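Local coordinates for alpha-fucosidase (Bifidobacterium bifidum, PDB 2EAB), which probably cleaves alpha-1,2-linked L-fucose from glycans, this chain being the family 95 glycoside hydrolase region of a longer, probably membrane-anchored protein, at residues A[32-37]-A[760-765]; A[46-51]-A[752-757]; A[868-873]-A[880-885]. All blocks are in the same frame, centred on the assembly; numbering follows the deposited sequence.

Interaction 1. Residues A[32-37]-A[760-765]; sequences TATAGG and YHAPFQ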
loop_
_atom_site.group_PDB
_atom_site.type_symbol
_atom_site.label_atom_id
_atom_site.label_comp_id
_atom_site.label_asym_id
_atom_site.label_seq_id
_atom_site.Cartn_x
_atom_site.Cartn_y
_atom_site.Cartn_z
ATOM N N THR A 32 17.382 11.933 -14.768
ATOM C CA THR A 32 18.431 11.068 -15.308
ATOM C C THR A 32 18.516 9.690 -14.654
ATOM O O THR A 32 19.341 8.869 -15.057
ATOM C CB THR A 32 19.826 11.733 -15.219
ATOM O OG1 THR A 32 20.170 11.941 -13.844
ATOM C CG2 THR A 32 19.848 13.062 -15.959
ATOM N N ALA A 33 17.693 9.432 -13.639
ATOM C CA ALA A 33 17.660 8.101 -13.035
ATOM C C ALA A 33 17.058 7.084 -14.008
ATOM O O ALA A 33 16.410 7.457 -14.986
ATOM C CB ALA A 33 16.897 8.115 -11.722
ATOM N N THR A 34 17.287 5.803 -13.744
ATOM C CA THR A 34 16.767 4.726 -14.587
ATOM C C THR A 34 15.277 4.912 -14.859
ATOM O O THR A 34 14.486 5.061 -13.926
ATOM C CB THR A 34 16.996 3.358 -13.932
ATOM O OG1 THR A 34 18.382 3.224 -13.600
ATOM C CG2 THR A 34 16.606 2.230 -14.869
ATOM N N ALA A 35 14.913 4.899 -16.137
ATOM C CA ALA A 35 13.528 5.113 -16.560
ATOM C C ALA A 35 12.641 3.895 -16.321
ATOM O O ALA A 35 11.523 4.022 -15.815
ATOM C CB ALA A 35 13.482 5.517 -18.024
ATOM N N GLY A 36 13.142 2.720 -16.692
ATOM C CA GLY A 36 12.389 1.479 -16.551
ATOM C C GLY A 36 11.447 1.227 -17.715
ATOM O O GLY A 36 11.261 2.084 -18.589
ATOM N N GLY A 37 10.856 0.036 -17.723
ATOM C CA GLY A 37 9.917 -0.368 -18.764
ATOM C C GLY A 37 8.747 0.586 -18.902
ATOM O O GLY A 37 8.240 1.118 -17.903
ATOM N N TYR A 760 11.154 4.176 -6.933
ATOM C CA TYR A 760 11.243 3.514 -8.215
ATOM C C TYR A 760 11.785 2.103 -8.170
ATOM O O TYR A 760 12.557 1.733 -7.282
ATOM C CB TYR A 760 11.950 4.384 -9.260
ATOM C CG TYR A 760 13.459 4.531 -9.194
ATOM C CD1 TYR A 760 14.300 3.571 -9.759
ATOM C CD2 TYR A 760 14.046 5.676 -8.652
ATOM C CE1 TYR A 760 15.685 3.730 -9.754
ATOM C CE2 TYR A 760 15.432 5.845 -8.651
ATOM C CZ TYR A 760 16.239 4.865 -9.198
ATOM O OH TYR A 760 17.609 5.007 -9.217
ATOM N N HIS A 761 11.344 1.337 -9.162
ATOM C CA HIS A 761 11.673 -0.067 -9.325
ATOM C C HIS A 761 12.915 -0.341 -10.216
ATOM O O HIS A 761 13.660 -1.255 -9.895
ATOM C CB HIS A 761 10.413 -0.819 -9.798
ATOM C CG HIS A 761 10.599 -2.287 -10.017
ATOM N ND1 HIS A 761 11.137 -2.805 -11.177
ATOM C CD2 HIS A 761 10.263 -3.353 -9.251
ATOM C CE1 HIS A 761 11.150 -4.124 -11.101
ATOM N NE2 HIS A 761 10.622 -4.483 -9.945
ATOM N N ALA A 762 13.170 0.368 -11.326
ATOM C CA ALA A 762 12.319 1.332 -12.018
ATOM C C ALA A 762 11.241 0.581 -12.809
ATOM O O ALA A 762 11.363 -0.626 -13.025
ATOM C CB ALA A 762 13.181 2.156 -12.973
ATOM N N PRO A 763 10.183 1.282 -13.260
ATOM C CA PRO A 763 9.861 2.696 -13.134
ATOM C C PRO A 763 9.233 3.026 -11.776
ATOM O O PRO A 763 9.309 2.221 -10.838
ATOM C CB PRO A 763 8.854 2.900 -14.264
ATOM C CG PRO A 763 8.104 1.613 -14.291
ATOM C CD PRO A 763 9.152 0.560 -14.036
ATOM N N PHE A 764 8.632 4.208 -11.678
ATOM C CA PHE A 764 7.904 4.622 -10.478
ATOM C C PHE A 764 6.952 3.527 -10.026
ATOM O O PHE A 764 6.138 3.043 -10.820
ATOM C CB PHE A 764 7.123 5.912 -10.770
ATOM C CG PHE A 764 5.981 6.197 -9.813
ATOM C CD1 PHE A 764 6.159 6.190 -8.432
ATOM C CD2 PHE A 764 4.734 6.529 -10.319
ATOM C CE1 PHE A 764 5.090 6.477 -7.573
ATOM C CE2 PHE A 764 3.669 6.828 -9.474
ATOM C CZ PHE A 764 3.844 6.797 -8.098
ATOM N N GLN A 765 7.082 3.148 -8.754
ATOM C CA GLN A 765 6.187 2.213 -8.076
ATOM C C GLN A 765 5.996 2.756 -6.672
ATOM O O GLN A 765 6.971 2.961 -5.946
ATOM C CB GLN A 765 6.807 0.813 -8.021
ATOM C CG GLN A 765 6.861 0.107 -9.371
ATOM C CD GLN A 765 5.487 -0.254 -9.892
ATOM O OE1 GLN A 765 4.936 0.421 -10.769
ATOM N NE2 GLN A 765 4.925 -1.320 -9.356
HETATM O O HOH W 1 19.199 5.480 -11.523
HETATM O O HOH W 2 11.342 -1.801 -15.569
#
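Ala762 CB packs against Thr34 O at 3.3 Å and Gly36 CA at 3.7 Å, in the tightly packed part of the contact. Thr34 CG2, anti to its backbone N, comes to 3.9 Å from the same methyl. Next to it, Pro763 CB lies 3.3 Å from Ala35 O. Two successive cis peptides, before Ala762 and before Pro763, fold 760-765 into the tight bend that presents these carbons. A CB on Gly36 would run into Pro763 N, and the backbone angles of Gly36 by themselves call for glycine.

Toward solvent the contact is looser. Ala33 CB stays 4.1 Å from Tyr760 CE2, reaching the ring obliquely, while one water joins Thr34 N to Tyr760 OH. A second water accepts from Gly37 N and donates to Ala762 O at 2.8 Å. That oxygen also takes His761 ND1 at 2.9 Å, a donor well above the carbonyl plane.

No direct hydrogen bond joins 32-37 of the N-terminal domain to 760-765 of the catalytic domain. Thr34 O and Ala35 O are satisfied by Tyr754 OH and Gln48 NE2, so Ala762 and Pro763 need only cover them, and waters carry the polar links between the two loops.

Interaction 2. Residues A[46-51]-A[752-757]; sequences RWQQTT and AMYANL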
loop_
_atom_site.group_PDB
_atom_site.type_symbol
_atom_site.label_atom_id
_atom_site.label_comp_id
_atom_site.label_asym_id
_atom_site.label_seq_id
_atom_site.Cartn_x
_atom_site.Cartn_y
_atom_site.Cartn_z
ATOM N N ARG A 46 10.038 12.053 -17.842
ATOM C CA ARG A 46 10.102 13.314 -17.116
ATOM C C ARG A 46 8.958 13.403 -16.107
ATOM O O ARG A 46 9.167 13.810 -14.959
ATOM C CB ARG A 46 10.086 14.519 -18.065
ATOM C CG ARG A 46 10.354 15.859 -17.370
ATOM C CD ARG A 46 11.841 16.103 -17.124
ATOM N NE ARG A 46 12.594 16.280 -18.367
ATOM C CZ ARG A 46 13.920 16.373 -18.441
ATOM N NH1 ARG A 46 14.668 16.320 -17.344
ATOM N NH2 ARG A 46 14.501 16.525 -19.622
ATOM N N TRP A 47 7.758 13.014 -16.534
ATOM C CA TRP A 47 6.593 13.018 -15.649
ATOM C C TRP A 47 6.884 12.284 -14.330
ATOM O O TRP A 47 6.668 12.826 -13.235
ATOM C CB TRP A 47 5.359 12.401 -16.336
ATOM C CG TRP A 47 4.234 12.229 -15.350
ATOM C CD1 TRP A 47 3.321 13.169 -14.981
ATOM C CD2 TRP A 47 3.947 11.061 -14.565
ATOM N NE1 TRP A 47 2.469 12.658 -14.026
ATOM C CE2 TRP A 47 2.837 11.368 -13.749
ATOM C CE3 TRP A 47 4.508 9.780 -14.488
ATOM C CZ2 TRP A 47 2.290 10.444 -12.850
ATOM C CZ3 TRP A 47 3.967 8.861 -13.592
ATOM C CH2 TRP A 47 2.867 9.200 -12.789
ATOM N N GLN A 48 7.371 11.051 -14.432
ATOM C CA GLN A 48 7.493 10.203 -13.242
ATOM C C GLN A 48 8.597 10.647 -12.297
ATOM O O GLN A 48 8.538 10.355 -11.102
ATOM C CB GLN A 48 7.689 8.728 -13.610
ATOM C CG GLN A 48 9.032 8.412 -14.240
ATOM C CD GLN A 48 9.291 6.929 -14.363
ATOM O OE1 GLN A 48 8.634 6.107 -13.716
ATOM N NE2 GLN A 48 10.271 6.576 -15.182
ATOM N N GLN A 49 9.600 11.352 -12.822
ATOM C CA GLN A 49 10.762 11.722 -12.011
ATOM C C GLN A 49 10.672 13.108 -11.385
ATOM O O GLN A 49 11.395 13.399 -10.429
ATOM C CB GLN A 49 12.064 11.598 -12.816
ATOM C CG GLN A 49 12.314 10.199 -13.353
ATOM C CD GLN A 49 13.779 9.885 -13.611
ATOM O OE1 GLN A 49 14.679 10.435 -12.964
ATOM N NE2 GLN A 49 14.022 8.969 -14.539
ATOM N N THR A 50 9.799 13.958 -11.917
ATOM C CA THR A 50 9.887 15.391 -11.610
ATOM C C THR A 50 8.606 16.096 -11.161
ATOM O O THR A 50 8.690 17.179 -10.584
ATOM C CB THR A 50 10.480 16.203 -12.798
ATOM O OG1 THR A 50 9.529 16.244 -13.862
ATOM C CG2 THR A 50 11.780 15.599 -13.310
ATOM N N THR A 51 7.435 15.519 -11.429
ATOM C CA THR A 51 6.181 16.207 -11.128
ATOM C C THR A 51 5.717 15.958 -9.693
ATOM O O THR A 51 6.142 15.000 -9.048
ATOM C CB THR A 51 5.063 15.835 -12.131
ATOM O OG1 THR A 51 4.752 14.442 -12.004
ATOM C CG2 THR A 51 5.491 16.151 -13.566
ATOM N N ALA A 752 16.775 4.441 -5.198
ATOM C CA ALA A 752 15.386 4.103 -5.522
ATOM C C ALA A 752 14.404 5.259 -5.327
ATOM O O ALA A 752 13.195 5.042 -5.191
ATOM C CB ALA A 752 14.936 2.855 -4.749
ATOM N N MET A 753 14.920 6.488 -5.341
ATOM C CA MET A 753 14.077 7.672 -5.246
ATOM C C MET A 753 14.358 8.636 -6.387
ATOM O O MET A 753 15.513 8.993 -6.636
ATOM C CB MET A 753 14.309 8.384 -3.912
ATOM C CG MET A 753 13.794 7.618 -2.712
ATOM S SD MET A 753 12.002 7.710 -2.616
ATOM C CE MET A 753 11.851 9.201 -1.666
ATOM N N TYR A 754 13.304 9.055 -7.080
ATOM C CA TYR A 754 13.419 10.093 -8.093
ATOM C C TYR A 754 13.484 11.478 -7.433
ATOM O O TYR A 754 13.317 11.603 -6.211
ATOM C CB TYR A 754 12.253 10.018 -9.082
ATOM C CG TYR A 754 12.230 8.814 -10.011
ATOM C CD1 TYR A 754 13.406 8.296 -10.566
ATOM C CD2 TYR A 754 11.016 8.223 -10.373
ATOM C CE1 TYR A 754 13.369 7.204 -11.437
ATOM C CE2 TYR A 754 10.968 7.137 -11.246
ATOM C CZ TYR A 754 12.143 6.630 -11.769
ATOM O OH TYR A 754 12.084 5.548 -12.624
ATOM N N ALA A 755 13.707 12.513 -8.241
ATOM C CA ALA A 755 13.838 13.888 -7.744
ATOM C C ALA A 755 12.595 14.402 -7.021
ATOM O O ALA A 755 12.702 15.263 -6.145
ATOM C CB ALA A 755 14.225 14.837 -8.876
ATOM N N ASN A 756 11.428 13.875 -7.394
ATOM C CA ASN A 756 10.159 14.196 -6.739
ATOM C C ASN A 756 9.838 13.256 -5.572
ATOM O O ASN A 756 8.709 13.238 -5.077
ATOM C CB ASN A 756 9.019 14.156 -7.761
ATOM C CG ASN A 756 8.845 12.777 -8.395
ATOM O OD1 ASN A 756 9.583 11.841 -8.094
ATOM N ND2 ASN A 756 7.867 12.656 -9.286
ATOM N N LEU A 757 10.839 12.476 -5.172
ATOM C CA LEU A 757 10.751 11.493 -4.087
ATOM C C LEU A 757 9.773 10.343 -4.331
ATOM O O LEU A 757 9.377 9.645 -3.392
ATOM C CB LEU A 757 10.534 12.164 -2.721
ATOM C CG LEU A 757 11.569 13.234 -2.349
ATOM C CD1 LEU A 757 11.361 13.702 -0.919
ATOM C CD2 LEU A 757 13.005 12.747 -2.557
HETATM O O HOH W 3 15.083 12.187 -10.884
#
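The first torsions of Gln49 and Asn756 send one to a ring and the other to backbone carbonyls: Gln49 CG, anti to its carbonyl carbon (chi1 -59°), comes over the Tyr754 ring, while Asn756 CG stands between backbone N and carbonyl carbon (chi1 61°), which brings it within 3.3 Å of Gln49 O. The setting is the C-terminal end of helix 42-50, from the N-terminal domain, docked on a type I beta turn, Tyr754 to Leu757, of the catalytic domain.

Gln49 CG makes a CH-pi contact 3.5 Å from the Tyr754 ring centroid, and the amide beyond it stacks on the ring with the two planes 10° apart. Gln48 approaches differently, its CD 3.5 Å from Tyr754 CE2 and its amide steeply tilted to the ring. Both glutamines are tied down beyond this contact, Gln48 OE1 by Phe764 N and Gln49 NE2 by Asn45 and Ala33, while Tyr754 OH bonds Thr34 O. An alanine in place of Tyr754 removes ring and hydroxyl, and would probably leave a gap beside the Gln49 amide and Thr34 O short of a hydrogen-bond partner.

Asn756 ND2 spans two carbonyls, meeting Thr51 O on a lone pair at 2.9 Å and Gln48 O from above its plane at 3.0 Å. Asn756 N adds a bond to Gln49 O at 3.1 Å. These residues are buried; a water between them donates to Gln49 OE1 at 2.7 Å and accepts from Ala755 N.

Interaction 3. Residues A[868-873]-A[880-885]; sequences VNAKVV and SLLVFD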
loop_
_atom_site.group_PDB
_atom_site.type_symbol
_atom_site.label_atom_id
_atom_site.label_comp_id
_atom_site.label_asym_id
_atom_site.label_seq_id
_atom_site.Cartn_x
_atom_site.Cartn_y
_atom_site.Cartn_z
ATOM N N VAL A 868 1.468 5.178 38.946
ATOM C CA VAL A 868 0.646 4.092 38.435
ATOM C C VAL A 868 1.269 2.773 38.864
ATOM O O VAL A 868 2.474 2.574 38.701
ATOM C CB VAL A 868 0.536 4.163 36.888
ATOM C CG1 VAL A 868 -0.082 2.896 36.307
ATOM C CG2 VAL A 868 -0.263 5.388 36.471
ATOM N N ASN A 869 0.454 1.884 39.427
ATOM C CA ASN A 869 0.908 0.545 39.750
ATOM C C ASN A 869 1.309 -0.159 38.461
ATOM O O ASN A 869 0.491 -0.314 37.549
ATOM C CB ASN A 869 -0.181 -0.247 40.481
ATOM C CG ASN A 869 0.310 -1.601 40.964
ATOM O OD1 ASN A 869 0.041 -2.630 40.343
ATOM N ND2 ASN A 869 1.047 -1.603 42.068
ATOM N N ALA A 870 2.581 -0.535 38.373
ATOM C CA ALA A 870 3.103 -1.246 37.209
ATOM C C ALA A 870 4.018 -2.378 37.644
ATOM O O ALA A 870 5.020 -2.156 38.335
ATOM C CB ALA A 870 3.829 -0.297 36.266
ATOM N N LYS A 871 3.649 -3.588 37.244
ATOM C CA LYS A 871 4.433 -4.782 37.525
ATOM C C LYS A 871 5.534 -4.920 36.485
ATOM O O LYS A 871 5.345 -4.582 35.313
ATOM C CB LYS A 871 3.537 -6.026 37.510
ATOM C CG LYS A 871 2.373 -5.992 38.502
ATOM C CD LYS A 871 2.840 -6.103 39.948
ATOM C CE LYS A 871 1.698 -5.822 40.910
ATOM N NZ LYS A 871 2.169 -5.749 42.320
ATOM N N VAL A 872 6.692 -5.397 36.920
ATOM C CA VAL A 872 7.774 -5.733 36.005
ATOM C C VAL A 872 7.800 -7.250 35.853
ATOM O O VAL A 872 7.907 -7.980 36.848
ATOM C CB VAL A 872 9.143 -5.201 36.506
ATOM C CG1 VAL A 872 10.279 -5.659 35.591
ATOM C CG2 VAL A 872 9.128 -3.683 36.612
ATOM N N VAL A 873 7.662 -7.715 34.613
ATOM C CA VAL A 873 7.785 -9.136 34.293
ATOM C C VAL A 873 9.019 -9.337 33.418
ATOM O O VAL A 873 9.394 -8.443 32.657
ATOM C CB VAL A 873 6.506 -9.712 33.621
ATOM C CG1 VAL A 873 5.314 -9.599 34.566
ATOM C CG2 VAL A 873 6.209 -9.020 32.290
ATOM N N SER A 880 12.533 -7.325 29.946
ATOM C CA SER A 880 11.434 -6.988 30.852
ATOM C C SER A 880 10.337 -6.152 30.203
ATOM O O SER A 880 10.598 -5.372 29.275
ATOM C CB SER A 880 11.958 -6.248 32.083
ATOM O OG SER A 880 12.699 -7.111 32.928
ATOM N N LEU A 881 9.116 -6.326 30.704
ATOM C CA LEU A 881 7.997 -5.444 30.392
ATOM C C LEU A 881 7.485 -4.768 31.652
ATOM O O LEU A 881 7.539 -5.340 32.749
ATOM C CB LEU A 881 6.825 -6.216 29.782
ATOM C CG LEU A 881 7.015 -7.189 28.626
ATOM C CD1 LEU A 881 5.658 -7.740 28.245
ATOM C CD2 LEU A 881 7.662 -6.527 27.429
ATOM N N LEU A 882 6.978 -3.552 31.476
ATOM C CA LEU A 882 6.119 -2.902 32.457
ATOM C C LEU A 882 4.678 -3.227 32.102
ATOM O O LEU A 882 4.248 -2.999 30.967
ATOM C CB LEU A 882 6.320 -1.391 32.417
ATOM C CG LEU A 882 7.613 -0.866 33.035
ATOM C CD1 LEU A 882 7.942 0.515 32.494
ATOM C CD2 LEU A 882 7.513 -0.840 34.560
ATOM N N VAL A 883 3.939 -3.766 33.064
ATOM C CA VAL A 883 2.563 -4.184 32.842
ATOM C C VAL A 883 1.646 -3.410 33.773
ATOM O O VAL A 883 1.829 -3.433 34.995
ATOM C CB VAL A 883 2.390 -5.709 33.069
ATOM C CG1 VAL A 883 0.939 -6.131 32.859
ATOM C CG2 VAL A 883 3.310 -6.497 32.143
ATOM N N PHE A 884 0.654 -2.733 33.205
ATOM C CA PHE A 884 -0.260 -1.919 33.999
ATOM C C PHE A 884 -1.628 -1.791 33.363
ATOM O O PHE A 884 -1.770 -1.886 32.140
ATOM C CB PHE A 884 0.342 -0.539 34.328
ATOM C CG PHE A 884 0.829 0.244 33.128
ATOM C CD1 PHE A 884 0.056 1.273 32.594
ATOM C CD2 PHE A 884 2.077 -0.013 32.562
ATOM C CE1 PHE A 884 0.513 2.021 31.503
ATOM C CE2 PHE A 884 2.535 0.721 31.469
ATOM C CZ PHE A 884 1.756 1.741 30.943
ATOM N N ASP A 885 -2.638 -1.603 34.205
ATOM C CA ASP A 885 -3.983 -1.300 33.742
ATOM C C ASP A 885 -4.014 0.076 33.113
ATOM O O ASP A 885 -3.266 0.964 33.507
ATOM C CB ASP A 885 -4.972 -1.313 34.909
ATOM C CG ASP A 885 -5.157 -2.690 35.515
ATOM O OD1 ASP A 885 -4.854 -3.706 34.855
ATOM O OD2 ASP A 885 -5.617 -2.751 36.674
HETATM O O HOH W 4 -2.039 -1.116 37.040
#
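Lys871 O takes the shortest bond between the two strands, from Val883 N at 2.8 Å with an N-H...O angle of 160°, and the same oxygen receives a CA-H...O contact from Leu882 CA at 3.4 Å. Lys871 N returns a bond to Val883 O, which completes an antiparallel hydrogen-bonded pair. Two residues on, Val873 and Leu881 repeat it, Leu881 N reaching Val873 O at 2.9 Å. Val872 and Leu882 form the non-hydrogen-bonded pair between them, in a beta hairpin of the C-terminal domain.

On the face carrying Val873, Leu881 and Val883, Val873 CG2 does most of the touching. Placed between its own backbone N and carbonyl carbon, this methyl is 3.8 Å from both Leu881 CB and Val883 CG2. On the other face Val872 CG2 meets Leu882 CD2 at 3.9 Å, the two side chains slanting past each other. Past the paired residues, Val868 CG1 and Ala870 CB both pack on Phe884 CB, and a water donates to Asn869 O and accepts from Asp885 N where the direct bonding has stopped.

Strand 871-874 is an edge strand of its sheet within this chain; strand 880-884 lies between it and strand 847-851, to which Leu882 and Phe884 bond through their backbones. Val873, Leu881 and Val883 touch Tyr795 of strand 794-796, while Phe884 packs on Val861 of strand 859-863 and meets the Tyr892 ring.

Overall arrangement
Interactions 1 and 2 belong to one interface, with centres about 9 Å apart, and both tie the N-terminal domain to the chain between helices 738-751 and 767-780 of the catalytic domain. Interaction 2 is the buried half, where amides and a tyrosine ring supply direct bonds and stacking; interaction 1 is the surface half, held by close fit and bridging water. The stacked rings of Tyr754 and Tyr760, together with the Tyr754-Thr34 and Gln48-Phe764 bonds, join the halves. Interaction 3 is local instead, a partly buried hairpin about 49 Å from interaction 1 between centres, where regular backbone bonding dominates, with apolar side chains packed on both faces.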